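Long-range contact in glutamate--tRNA ligase (Methanothermobacter thermautotrophicus, PDB 3AII), which catalyses the ATP-dependent attachment of glutamate to tRNA(Glu) and, as a non-discriminating archaeal enzyme, probably also to tRNA(Gln): residues R402-A407 with R426-D431. Residues are numbered along the deposited sequence; the frame is centred on the assembly and turned at random.
Sequences RRYFFA and RPLHPD
Residues 402-407 meet residues 426-431 chiefly through Arg403, whose guanidinium stacks on that of Arg426, a worked example of two like charges packed face to face. Arg402 runs alongside Leu428, its chain bent at chi3 (75°), so that Arg402 NH1 comes 3.5 Å from Leu428 CD1. Arg402 NE donates a nearly straight bond, 2.9 Å long, to Tyr404 OH in the guanidinium plane, and Glu522 accepts a salt bridge from NH1. Arg403 carries most of the contact. Its backbone N gives a 2.8 Å hydrogen bond to Leu428 O, in the plane of that carbonyl, while its side chain, bent at chi3 (-47°), brings the guanidinium to Pro427 O. Arg403 NH2 bonds Pro427 O at 2.9 Å, assisted by a weak bond from NE, so in this conformer one oxygen takes both N-H groups and would restrain the guanidinium's rotation. Pro430 CD sits over the centre of one guanidinium face; Arg426, crossing at about a right angle, stacks on the opposite face, group centres 4.0 Å apart and planes 21° from parallel. The repulsion is probably offset by Asp462 and Glu532, which form salt bridges with Arg426. Tyr404 crosses Leu428 obliquely, Tyr404 CZ 3.7 Å from Leu428 CD2, and its OH also hydrogen-bonds Glu522. Phe405 CZ then comes within 3.6 Å of Arg426 CD, and the ring also makes a cation-pi contact with Arg438. Both segments lie within the anticodon-binding region: strand 402-408 pairs with strand 511-516 and, through Arg402 and Tyr404, hydrogen-bonds to Gln530, whereas residues 428-431 begin the connection from strand 422-427 to its antiparallel partner 437-442.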
loop_
_atom_site.group_PDB
_atom_site.type_symbol
_atom_site.label_atom_id
_atom_site.label_comp_id
_atom_site.label_asym_id
_atom_site.label_seq_id
_atom_site.Cartn_x
_atom_site.Cartn_y
_atom_site.Cartn_z
ATOM N N ARG A 402 9.901 -6.981 22.005
ATOM C CA ARG A 402 10.993 -7.519 22.824
ATOM C C ARG A 402 12.324 -6.926 22.373
ATOM O O ARG A 402 12.538 -6.720 21.175
ATOM C CB ARG A 402 11.051 -9.050 22.714
ATOM C CG ARG A 402 9.780 -9.734 23.201
ATOM C CD ARG A 402 9.745 -11.215 22.808
ATOM N NE ARG A 402 10.629 -12.039 23.627
ATOM C CZ ARG A 402 10.239 -12.727 24.699
ATOM N NH1 ARG A 402 11.116 -13.447 25.383
ATOM N NH2 ARG A 402 8.968 -12.690 25.089
ATOM N N ARG A 403 13.201 -6.678 23.335
ATOM C CA ARG A 403 14.481 -6.025 23.067
ATOM C C ARG A 403 15.649 -7.001 23.013
ATOM O O ARG A 403 15.804 -7.848 23.894
ATOM C CB ARG A 403 14.774 -4.974 24.136
ATOM C CG ARG A 403 13.785 -3.813 24.165
ATOM C CD ARG A 403 14.256 -2.756 25.160
ATOM N NE ARG A 403 14.663 -3.333 26.434
ATOM C CZ ARG A 403 15.191 -2.623 27.429
ATOM N NH1 ARG A 403 15.360 -1.318 27.277
ATOM N NH2 ARG A 403 15.552 -3.203 28.563
ATOM N N TYR A 404 16.492 -6.847 21.987
ATOM C CA TYR A 404 17.723 -7.628 21.866
ATOM C C TYR A 404 18.873 -6.747 21.379
ATOM O O TYR A 404 18.638 -5.721 20.726
ATOM C CB TYR A 404 17.523 -8.779 20.873
ATOM C CG TYR A 404 16.402 -9.718 21.268
ATOM C CD1 TYR A 404 16.643 -10.791 22.119
ATOM C CD2 TYR A 404 15.102 -9.490 20.841
ATOM C CE1 TYR A 404 15.611 -11.643 22.502
ATOM C CE2 TYR A 404 14.067 -10.331 21.222
ATOM C CZ TYR A 404 14.333 -11.405 22.043
ATOM O OH TYR A 404 13.286 -12.224 22.421
ATOM N N PHE A 405 20.105 -7.176 21.656
ATOM C CA PHE A 405 21.307 -6.519 21.116
ATOM C C PHE A 405 21.739 -7.214 19.824
ATOM O O PHE A 405 22.118 -8.392 19.852
ATOM C CB PHE A 405 22.473 -6.597 22.113
ATOM C CG PHE A 405 22.328 -5.705 23.326
ATOM C CD1 PHE A 405 21.539 -4.562 23.284
ATOM C CD2 PHE A 405 23.013 -6.005 24.497
ATOM C CE1 PHE A 405 21.417 -3.737 24.415
ATOM C CE2 PHE A 405 22.895 -5.181 25.620
ATOM C CZ PHE A 405 22.111 -4.048 25.569
ATOM N N PHE A 406 21.685 -6.481 18.712
ATOM C CA PHE A 406 22.224 -6.919 17.429
ATOM C C PHE A 406 23.357 -5.971 17.084
ATOM O O PHE A 406 23.145 -4.770 16.975
ATOM C CB PHE A 406 21.133 -6.863 16.347
ATOM C CG PHE A 406 21.657 -6.960 14.921
ATOM C CD1 PHE A 406 22.139 -8.163 14.426
ATOM C CD2 PHE A 406 21.634 -5.850 14.084
ATOM C CE1 PHE A 406 22.614 -8.263 13.117
ATOM C CE2 PHE A 406 22.096 -5.934 12.769
ATOM C CZ PHE A 406 22.586 -7.136 12.286
ATOM N N ALA A 407 24.559 -6.519 16.937
ATOM C CA ALA A 407 25.725 -5.720 16.575
ATOM C C ALA A 407 25.988 -5.871 15.078
ATOM O O ALA A 407 26.493 -6.909 14.637
ATOM C CB ALA A 407 26.942 -6.171 17.381
ATOM N N ARG A 426 19.188 -7.692 31.811
ATOM C CA ARG A 426 18.522 -6.570 31.182
ATOM C C ARG A 426 17.120 -6.998 30.739
ATOM O O ARG A 426 16.960 -8.033 30.086
ATOM C CB ARG A 426 19.346 -6.063 29.991
ATOM C CG ARG A 426 18.699 -4.895 29.238
ATOM C CD ARG A 426 19.721 -4.236 28.292
ATOM N NE ARG A 426 19.167 -3.070 27.605
ATOM C CZ ARG A 426 19.102 -1.843 28.121
ATOM N NH1 ARG A 426 18.580 -0.851 27.407
ATOM N NH2 ARG A 426 19.545 -1.606 29.345
ATOM N N PRO A 427 16.086 -6.223 31.103
ATOM C CA PRO A 427 14.734 -6.622 30.706
ATOM C C PRO A 427 14.535 -6.805 29.212
ATOM O O PRO A 427 15.036 -6.040 28.371
ATOM C CB PRO A 427 13.867 -5.446 31.179
ATOM C CG PRO A 427 14.639 -4.901 32.351
ATOM C CD PRO A 427 16.074 -5.017 31.948
ATOM N N LEU A 428 13.776 -7.833 28.870
ATOM C CA LEU A 428 13.272 -7.946 27.514
ATOM C C LEU A 428 12.354 -6.778 27.155
ATOM O O LEU A 428 12.319 -6.347 26.011
ATOM C CB LEU A 428 12.570 -9.290 27.324
ATOM C CG LEU A 428 13.609 -10.405 27.136
ATOM C CD1 LEU A 428 13.072 -11.735 27.693
ATOM C CD2 LEU A 428 13.933 -10.566 25.651
ATOM N N HIS A 429 11.603 -6.274 28.129
ATOM C CA HIS A 429 10.847 -5.042 27.922
ATOM C C HIS A 429 10.558 -4.397 29.271
ATOM O O HIS A 429 9.939 -5.020 30.123
ATOM C CB HIS A 429 9.534 -5.300 27.187
ATOM C CG HIS A 429 8.933 -4.051 26.643
ATOM N ND1 HIS A 429 8.426 -3.063 27.457
ATOM C CD2 HIS A 429 8.810 -3.597 25.373
ATOM C CE1 HIS A 429 7.990 -2.064 26.710
ATOM N NE2 HIS A 429 8.210 -2.365 25.444
ATOM N N PRO A 430 11.010 -3.149 29.467
ATOM C CA PRO A 430 10.905 -2.511 30.789
ATOM C C PRO A 430 9.467 -2.404 31.316
ATOM O O PRO A 430 9.280 -2.344 32.535
ATOM C CB PRO A 430 11.508 -1.115 30.565
ATOM C CG PRO A 430 11.521 -0.919 29.076
ATOM C CD PRO A 430 11.700 -2.288 28.490
ATOM N N ASP A 431 8.479 -2.404 30.432
ATOM C CA ASP A 431 7.080 -2.301 30.859
ATOM C C ASP A 431 6.403 -3.652 31.061
ATOM O O ASP A 431 5.246 -3.720 31.483
ATOM C CB ASP A 431 6.276 -1.480 29.853
ATOM C CG ASP A 431 6.792 -0.068 29.722
ATOM O OD1 ASP A 431 7.352 0.452 30.713
ATOM O OD2 ASP A 431 6.640 0.512 28.626
#